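Local coordinates for hypothetical protein XAC2396 (Xanthomonas axonopodis pv. citri, PDB 2G3W) that is of unknown function but adopts a compact fold built around a variation of the PD-(D/E)XK nuclease motif, at residues R39-V42 with R43-A46. Sequence-based numbering, arbitrary orientation.
Sequences RLMV and RLLA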
loop_
_atom_site.group_PDB
_atom_site.type_symbol
_atom_site.label_atom_id
_atom_site.label_comp_id
_atom_site.label_asym_id
_atom_site.label_seq_id
_atom_site.Cartn_x
_atom_site.Cartn_y
_atom_site.Cartn_z
ATOM N N ARG A 39 0.945 -21.532 -10.471
ATOM C CA ARG A 39 2.218 -20.760 -10.435
ATOM C C ARG A 39 2.511 -20.172 -11.795
ATOM O O ARG A 39 2.921 -19.004 -11.889
ATOM C CB ARG A 39 3.404 -21.646 -10.048
ATOM C CG ARG A 39 4.648 -20.832 -9.654
ATOM C CD ARG A 39 5.783 -21.784 -9.294
ATOM N NE ARG A 39 6.964 -21.065 -8.816
ATOM C CZ ARG A 39 7.780 -20.347 -9.581
ATOM N NH1 ARG A 39 7.578 -20.260 -10.910
ATOM N NH2 ARG A 39 8.828 -19.733 -9.014
ATOM N N LEU A 40 2.277 -20.945 -12.865
ATOM C CA LEU A 40 2.497 -20.387 -14.220
ATOM C C LEU A 40 1.644 -19.132 -14.458
ATOM O O LEU A 40 2.110 -18.116 -15.011
ATOM C CB LEU A 40 2.249 -21.450 -15.307
ATOM C CG LEU A 40 2.760 -20.847 -16.615
ATOM C CD1 LEU A 40 3.923 -21.588 -17.150
ATOM C CD2 LEU A 40 1.659 -20.612 -17.638
HETATM N N MSE A 41 0.387 -19.182 -14.057
HETATM C CA MSE A 41 -0.504 -18.051 -14.280
HETATM C C MSE A 41 -0.133 -16.855 -13.372
HETATM O O MSE A 41 -0.308 -15.695 -13.750
HETATM C CB MSE A 41 -2.009 -18.456 -14.149
HETATM C CG MSE A 41 -2.473 -19.506 -15.192
HETATM SE SE MSE A 41 -2.334 -18.783 -16.975
HETATM C CE MSE A 41 -3.715 -17.442 -16.811
ATOM N N VAL A 42 0.392 -17.133 -12.196
ATOM C CA VAL A 42 0.916 -16.063 -11.317
ATOM C C VAL A 42 2.119 -15.411 -12.015
ATOM O O VAL A 42 2.256 -14.168 -11.976
ATOM C CB VAL A 42 1.316 -16.559 -9.914
ATOM C CG1 VAL A 42 2.018 -15.443 -9.091
ATOM C CG2 VAL A 42 0.076 -17.006 -9.117
ATOM N N ARG A 43 2.969 -16.214 -12.688
ATOM C CA ARG A 43 4.081 -15.616 -13.434
ATOM C C ARG A 43 3.580 -14.751 -14.590
ATOM O O ARG A 43 4.116 -13.679 -14.869
ATOM C CB ARG A 43 4.997 -16.664 -14.050
ATOM C CG ARG A 43 5.869 -17.493 -13.133
ATOM C CD ARG A 43 7.137 -17.823 -13.997
ATOM N NE ARG A 43 6.880 -19.004 -14.840
ATOM C CZ ARG A 43 7.300 -19.199 -16.078
ATOM N NH1 ARG A 43 7.958 -18.254 -16.754
ATOM N NH2 ARG A 43 6.985 -20.345 -16.676
ATOM N N LEU A 44 2.579 -15.249 -15.309
ATOM C CA LEU A 44 1.968 -14.462 -16.375
ATOM C C LEU A 44 1.363 -13.175 -15.803
ATOM O O LEU A 44 1.586 -12.089 -16.332
ATOM C CB LEU A 44 0.910 -15.282 -17.117
ATOM C CG LEU A 44 0.297 -14.573 -18.309
ATOM C CD1 LEU A 44 1.395 -14.308 -19.376
ATOM C CD2 LEU A 44 -0.854 -15.385 -18.848
ATOM N N LEU A 45 0.591 -13.293 -14.730
ATOM C CA LEU A 45 0.053 -12.112 -14.049
ATOM C C LEU A 45 1.184 -11.136 -13.626
ATOM O O LEU A 45 1.025 -9.905 -13.736
ATOM C CB LEU A 45 -0.835 -12.528 -12.837
ATOM C CG LEU A 45 -1.354 -11.405 -11.935
ATOM C CD1 LEU A 45 -2.246 -10.432 -12.641
ATOM C CD2 LEU A 45 -2.049 -11.987 -10.700
ATOM N N ALA A 46 2.295 -11.684 -13.117
ATOM C CA ALA A 46 3.434 -10.869 -12.665
ATOM C C ALA A 46 4.024 -10.067 -13.806
ATOM O O ALA A 46 4.340 -8.874 -13.656
ATOM C CB ALA A 46 4.504 -11.728 -12.017
#
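Arg39 and Arg43, one helical turn apart, show how two arginines on a helix can converge on one carboxylate. Arg39 is extended from CG to NE, its CG anti to the backbone N (chi1 -165°), and brings NH1 beside the aliphatic part of Arg43, 3.9 Å from Arg43 CG. The two guanidinium planes are turned 41° apart, with Arg39 NH1 4.2 Å from Arg43 NE. Glu35 OE2 is shared by these two nitrogens through salt bridges and draws the guanidinium groups together, while Asp68 takes Arg39 NH2. Arg43, bent at chi3, reaches back across Leu40, whose CD1 lies 3.3 Å from Arg43 NH2, an oblique approach to the guanidinium. An apolar pair, three residues apart, lies further along the helix: selenomethionine Met41 and Leu44 lie side by side and point the same way, Met41 CE 4.1 Å from Leu44 CD2. Beneath these side chains run successive i to i+4 alpha-helical bonds, the straightest from Leu45 N to Met41 O (2.7 Å, 170° at the hydrogen). This middle part of helix 37-49 is largely buried. Leu44 packs against strands 6-16 and 21-31, where it meets Ala10, Leu12, Leu27 and Leu29, whereas Met41, Val42 and Leu45 touch helix 136-143 through Thr139 and Leu142.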